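PDB 3SYJ: adhesion and penetration protein autotransporter from Haemophilus influenzae, which promotes bacterial adherence, invasion and aggregation through its surface-exposed passenger domain, and is probably also a serine protease. Local coordinates for residues A[61-66]-A[257-262]; A[620-625]-A[670-675]. All blocks are in the same frame, centred on the assembly; numbering follows the deposited sequence.

Interaction 1. Residues A[61-66]-A[257-262]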
loop_
_atom_site.group_PDB
_atom_site.type_symbol
_atom_site.label_atom_id
_atom_site.label_comp_id
_atom_site.label_asym_id
_atom_site.label_seq_id
_atom_site.Cartn_x
_atom_site.Cartn_y
_atom_site.Cartn_z
ATOM N N ALA A 61 7.056 18.765 62.972
ATOM C CA ALA A 61 6.399 18.991 61.697
ATOM C C ALA A 61 6.583 20.437 61.239
ATOM O O ALA A 61 6.657 21.356 62.058
ATOM C CB ALA A 61 4.921 18.633 61.787
ATOM N N LEU A 62 6.668 20.619 59.927
ATOM C CA LEU A 62 6.956 21.924 59.338
ATOM C C LEU A 62 5.679 22.761 59.193
ATOM O O LEU A 62 4.811 22.443 58.381
ATOM C CB LEU A 62 7.646 21.734 57.980
ATOM C CG LEU A 62 8.287 22.949 57.296
ATOM C CD1 LEU A 62 9.492 23.485 58.072
ATOM C CD2 LEU A 62 8.683 22.574 55.884
ATOM N N VAL A 63 5.570 23.827 59.985
ATOM C CA VAL A 63 4.361 24.644 59.999
ATOM C C VAL A 63 4.550 26.011 59.314
ATOM O O VAL A 63 3.579 26.723 59.058
ATOM C CB VAL A 63 3.829 24.854 61.444
ATOM C CG1 VAL A 63 3.509 23.516 62.113
ATOM C CG2 VAL A 63 4.833 25.625 62.272
ATOM N N GLU A 64 5.798 26.376 59.035
ATOM C CA GLU A 64 6.093 27.549 58.219
ATOM C C GLU A 64 7.422 27.287 57.533
ATOM O O GLU A 64 8.036 26.244 57.761
ATOM C CB GLU A 64 6.167 28.810 59.076
ATOM C CG GLU A 64 5.237 29.940 58.601
ATOM C CD GLU A 64 5.501 30.390 57.164
ATOM O OE1 GLU A 64 4.523 30.518 56.393
ATOM O OE2 GLU A 64 6.681 30.611 56.806
ATOM N N ASN A 65 7.873 28.222 56.700
ATOM C CA ASN A 65 9.109 28.034 55.951
ATOM C C ASN A 65 10.330 27.786 56.840
ATOM O O ASN A 65 11.218 27.007 56.484
ATOM C CB ASN A 65 9.347 29.211 54.998
ATOM C CG ASN A 65 8.277 29.317 53.926
ATOM O OD1 ASN A 65 7.814 30.417 53.601
ATOM N ND2 ASN A 65 7.871 28.172 53.372
ATOM N N GLN A 66 10.383 28.442 57.995
ATOM C CA GLN A 66 11.489 28.217 58.927
ATOM C C GLN A 66 11.022 27.916 60.351
ATOM O O GLN A 66 11.725 28.221 61.308
ATOM C CB GLN A 66 12.483 29.394 58.921
ATOM C CG GLN A 66 11.890 30.760 59.300
ATOM C CD GLN A 66 12.949 31.873 59.432
ATOM O OE1 GLN A 66 14.145 31.601 59.587
ATOM N NE2 GLN A 66 12.501 33.129 59.377
ATOM N N SER A 257 -2.446 31.041 67.324
ATOM C CA SER A 257 -2.276 32.405 67.820
ATOM C C SER A 257 -0.916 32.600 68.452
ATOM O O SER A 257 -0.325 33.674 68.358
ATOM C CB SER A 257 -3.355 32.757 68.842
ATOM O OG SER A 257 -4.492 33.307 68.203
ATOM N N TYR A 258 -0.432 31.563 69.118
ATOM C CA TYR A 258 0.884 31.620 69.725
ATOM C C TYR A 258 1.923 31.668 68.627
ATOM O O TYR A 258 2.874 32.445 68.692
ATOM C CB TYR A 258 1.109 30.403 70.610
ATOM C CG TYR A 258 2.517 30.227 71.117
ATOM C CD1 TYR A 258 3.067 31.122 72.026
ATOM C CD2 TYR A 258 3.286 29.142 70.716
ATOM C CE1 TYR A 258 4.354 30.948 72.512
ATOM C CE2 TYR A 258 4.566 28.956 71.196
ATOM C CZ TYR A 258 5.096 29.863 72.094
ATOM O OH TYR A 258 6.373 29.682 72.569
ATOM N N PHE A 259 1.739 30.848 67.603
ATOM C CA PHE A 259 2.699 30.849 66.515
ATOM C C PHE A 259 2.768 32.218 65.845
ATOM O O PHE A 259 3.849 32.681 65.499
ATOM C CB PHE A 259 2.378 29.795 65.466
ATOM C CG PHE A 259 3.236 29.913 64.251
ATOM C CD1 PHE A 259 4.553 29.489 64.281
ATOM C CD2 PHE A 259 2.748 30.503 63.096
ATOM C CE1 PHE A 259 5.364 29.617 63.169
ATOM C CE2 PHE A 259 3.555 30.635 61.983
ATOM C CZ PHE A 259 4.867 30.190 62.025
ATOM N N ASP A 260 1.612 32.854 65.661
ATOM C CA ASP A 260 1.553 34.182 65.060
ATOM C C ASP A 260 2.363 35.186 65.866
ATOM O O ASP A 260 3.025 36.053 65.298
ATOM C CB ASP A 260 0.103 34.660 64.913
ATOM C CG ASP A 260 -0.629 33.958 63.779
ATOM O OD1 ASP A 260 0.032 33.225 63.010
ATOM O OD2 ASP A 260 -1.866 34.136 63.657
ATOM N N GLU A 261 2.326 35.069 67.188
ATOM C CA GLU A 261 3.123 35.958 68.025
ATOM C C GLU A 261 4.622 35.750 67.813
ATOM O O GLU A 261 5.391 36.707 67.815
ATOM C CB GLU A 261 2.767 35.789 69.499
ATOM C CG GLU A 261 1.378 36.287 69.848
ATOM C CD GLU A 261 1.000 35.975 71.278
ATOM O OE1 GLU A 261 1.902 35.605 72.058
ATOM O OE2 GLU A 261 -0.196 36.096 71.621
ATOM N N ILE A 262 5.034 34.497 67.639
ATOM C CA ILE A 262 6.437 34.186 67.404
ATOM C C ILE A 262 6.850 34.742 66.051
ATOM O O ILE A 262 7.901 35.350 65.905
ATOM C CB ILE A 262 6.692 32.658 67.390
ATOM C CG1 ILE A 262 6.279 32.017 68.717
ATOM C CG2 ILE A 262 8.151 32.354 67.050
ATOM C CD1 ILE A 262 6.803 32.729 69.936
#
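The F259 ring meets E64 at its edge, close to the ring plane, where CG of E64 lies 3.5 Å from CZ of F259. V63 approaches the same ring obliquely, and Y67, on the strand that follows, joins it in an edge-to-face contact. The setting is the N-terminal, chymotrypsin-like probable serine protease domain of the passenger (peptidase S6), where helix 256-266 packs against the antiparallel hairpin of strands 61-64 and 67-69. F259 spans the gap: its CG stands anti to the backbone N (chi1 172°), which extends the ring from the helix toward the hairpin, although the closest CA pair, CA of F259 and CA of V63, is still 9.2 Å apart. The buried V63 touches with one branch, CG2, at 4.1 Å from CE1 of F259; the two side chains run past each other in opposite senses, a purely apolar contact. E64 instead crosses the phenyl group at about a right angle and presents methylenes rather than charge, CB of E64 also lying 3.5 Å from CZ of F259. A bend at chi2 (-58°) then turns the carboxylate away from the helix, so that the hydrophobic stem of the glutamate lies against the CZ-CE2 edge of the ring while its acidic end remains near the hairpin turn. E64 also touches Y364 on strand 363-366. No hydrogen bond joins the two segments; the carboxylate is held within its own turn, where N65 N donates to E64 OE2 at 2.7 Å, the nitrogen lying well above the carboxylate plane.

Interaction 2. Residues A[620-625]-A[670-675]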
loop_
_atom_site.group_PDB
_atom_site.type_symbol
_atom_site.label_atom_id
_atom_site.label_comp_id
_atom_site.label_asym_id
_atom_site.label_seq_id
_atom_site.Cartn_x
_atom_site.Cartn_y
_atom_site.Cartn_z
ATOM N N HIS A 620 6.951 -8.889 41.705
ATOM C CA HIS A 620 5.697 -8.804 40.955
ATOM C C HIS A 620 5.080 -7.410 41.028
ATOM O O HIS A 620 4.026 -7.156 40.444
ATOM C CB HIS A 620 4.686 -9.803 41.509
ATOM C CG HIS A 620 4.190 -9.454 42.878
ATOM N ND1 HIS A 620 4.804 -9.900 44.029
ATOM C CD2 HIS A 620 3.147 -8.688 43.281
ATOM C CE1 HIS A 620 4.160 -9.427 45.081
ATOM N NE2 HIS A 620 3.153 -8.687 44.655
ATOM N N ASP A 621 5.723 -6.514 41.766
ATOM C CA ASP A 621 5.174 -5.187 42.013
ATOM C C ASP A 621 6.133 -4.122 41.476
ATOM O O ASP A 621 6.983 -3.600 42.208
ATOM C CB ASP A 621 4.929 -5.009 43.516
ATOM C CG ASP A 621 4.405 -3.638 43.869
ATOM O OD1 ASP A 621 3.932 -2.928 42.965
ATOM O OD2 ASP A 621 4.461 -3.266 45.058
ATOM N N TRP A 622 6.000 -3.831 40.182
ATOM C CA TRP A 622 6.837 -2.852 39.486
ATOM C C TRP A 622 5.998 -1.732 38.886
ATOM O O TRP A 622 4.813 -1.914 38.606
ATOM C CB TRP A 622 7.619 -3.529 38.356
ATOM C CG TRP A 622 8.888 -4.172 38.800
ATOM C CD1 TRP A 622 9.059 -4.994 39.880
ATOM C CD2 TRP A 622 10.171 -4.065 38.166
ATOM N NE1 TRP A 622 10.372 -5.389 39.962
ATOM C CE2 TRP A 622 11.073 -4.836 38.924
ATOM C CE3 TRP A 622 10.645 -3.384 37.038
ATOM C CZ2 TRP A 622 12.423 -4.953 38.585
ATOM C CZ3 TRP A 622 11.983 -3.498 36.707
ATOM C CH2 TRP A 622 12.856 -4.279 37.477
ATOM N N ILE A 623 6.629 -0.577 38.683
ATOM C CA ILE A 623 6.009 0.548 37.993
ATOM C C ILE A 623 6.237 0.439 36.488
ATOM O O ILE A 623 7.365 0.208 36.038
ATOM C CB ILE A 623 6.592 1.892 38.482
ATOM C CG1 ILE A 623 6.494 1.985 40.011
ATOM C CG2 ILE A 623 5.882 3.052 37.801
ATOM C CD1 ILE A 623 7.026 3.274 40.612
ATOM N N ASN A 624 5.169 0.602 35.710
ATOM C CA ASN A 624 5.276 0.570 34.253
ATOM C C ASN A 624 5.632 1.938 33.664
ATOM O O ASN A 624 5.089 2.964 34.087
ATOM C CB ASN A 624 3.982 0.040 33.637
ATOM C CG ASN A 624 3.745 -1.427 33.962
ATOM O OD1 ASN A 624 4.684 -2.227 34.022
ATOM N ND2 ASN A 624 2.488 -1.786 34.177
ATOM N N ARG A 625 6.541 1.947 32.690
ATOM C CA ARG A 625 7.031 3.196 32.104
ATOM C C ARG A 625 6.786 3.324 30.594
ATOM O O ARG A 625 6.538 2.338 29.893
ATOM C CB ARG A 625 8.527 3.371 32.384
ATOM C CG ARG A 625 8.912 3.344 33.856
ATOM C CD ARG A 625 8.233 4.452 34.647
ATOM N NE ARG A 625 9.025 4.840 35.813
ATOM C CZ ARG A 625 8.600 5.639 36.785
ATOM N NH1 ARG A 625 7.373 6.134 36.747
ATOM N NH2 ARG A 625 9.405 5.941 37.797
ATOM N N ASN A 670 16.807 -13.282 32.308
ATOM C CA ASN A 670 16.968 -12.018 31.615
ATOM C C ASN A 670 17.847 -11.123 32.462
ATOM O O ASN A 670 17.832 -11.218 33.688
ATOM C CB ASN A 670 15.613 -11.355 31.387
ATOM C CG ASN A 670 14.600 -12.301 30.771
ATOM O OD1 ASN A 670 14.400 -12.310 29.559
ATOM N ND2 ASN A 670 13.964 -13.112 31.606
ATOM N N THR A 671 18.631 -10.264 31.819
ATOM C CA THR A 671 19.435 -9.301 32.559
ATOM C C THR A 671 18.547 -8.146 33.033
ATOM O O THR A 671 17.989 -7.407 32.226
ATOM C CB THR A 671 20.613 -8.767 31.719
ATOM O OG1 THR A 671 21.424 -9.864 31.278
ATOM C CG2 THR A 671 21.464 -7.825 32.548
ATOM N N ILE A 672 18.397 -8.010 34.346
ATOM C CA ILE A 672 17.529 -6.976 34.900
ATOM C C ILE A 672 18.356 -5.918 35.633
ATOM O O ILE A 672 19.172 -6.245 36.497
ATOM C CB ILE A 672 16.476 -7.579 35.857
ATOM C CG1 ILE A 672 15.666 -8.672 35.155
ATOM C CG2 ILE A 672 15.553 -6.495 36.410
ATOM C CD1 ILE A 672 14.963 -8.211 33.906
ATOM N N CYS A 673 18.142 -4.655 35.280
ATOM C CA CYS A 673 18.849 -3.540 35.896
ATOM C C CYS A 673 17.941 -2.765 36.830
ATOM O O CYS A 673 16.888 -2.286 36.416
ATOM C CB CYS A 673 19.378 -2.588 34.826
ATOM S SG CYS A 673 20.821 -3.189 33.981
ATOM N N THR A 674 18.360 -2.624 38.082
ATOM C CA THR A 674 17.583 -1.881 39.070
ATOM C C THR A 674 18.513 -1.055 39.938
ATOM O O THR A 674 19.637 -1.475 40.230
ATOM C CB THR A 674 16.798 -2.825 40.004
ATOM O OG1 THR A 674 17.716 -3.710 40.649
ATOM C CG2 THR A 674 15.780 -3.640 39.230
ATOM N N ARG A 675 18.047 0.126 40.342
ATOM C CA ARG A 675 18.805 0.977 41.253
ATOM C C ARG A 675 18.210 0.951 42.662
ATOM O O ARG A 675 16.997 1.027 42.838
ATOM C CB ARG A 675 18.898 2.424 40.748
ATOM C CG ARG A 675 19.271 3.386 41.871
ATOM C CD ARG A 675 20.243 4.485 41.474
ATOM N NE ARG A 675 19.538 5.702 41.117
ATOM C CZ ARG A 675 19.940 6.940 41.399
ATOM N NH1 ARG A 675 21.060 7.169 42.074
ATOM N NH2 ARG A 675 19.190 7.962 41.008
#
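W622 and T674 mark the closest backbone approach, with CA of W622 10.8 Å from CA of T674, too far for the two chains to pair as neighbouring strands. Segment 620-625 leads into strand 622-629; the other lies on strand 669-675, which pairs antiparallel with 682-688. The indole of W622 alone bridges the gap, reaching two residues that alternate along the facing strand. With CG anti to the carbonyl carbon (chi1 -84°), the indole extends toward strand 669-675, and the CZ2-CH2 side of its six-membered ring does the touching, CH2 coming nearest. CH2 of W622 lies 3.5 Å from CG2 of T674 and 3.7 Å from CG2 of I672, both methyl groups being oblique to the ring. The threonine side chain crosses the indole at about a right angle. Its chi1 of 58° places CG2 anti to the carbonyl carbon, making the methyl rather than the hydroxyl the contacting group. Between these residues, C673 points away from W622 and forms a disulfide with C684, tying 669-675 to its hairpin partner. R643 adds a cation-pi contact to the indole. In this surface contact the hairpin 669-688, inserted between strands 659-662 and 701-709, packs against the start of strand 622-629, where it pairs antiparallel with 586-593, within the right-handed beta-helix characteristic of autotransporter passengers.

Overall arrangement
From the N terminus the chain first enters the peptidase S6 region, where interaction 1 closes a loop of 190 residues, 57 of them in strands and almost none in helix, by returning helix 256-266 to the early 61-69 hairpin. The chain then runs through successive beta-helix coils before interaction 2 closes a much shorter loop of 44 residues. The two loops follow one another, neither nesting nor crossing. The centres of interactions 1 and 2 lie about 43 Å apart and their nearest atoms about 23 Å apart, with no touch. Interaction 1 ties the last helix of the protease region to an early hairpin; interaction 2 ties an inserted, disulfide-linked hairpin to strand 622-629 of the beta-helix.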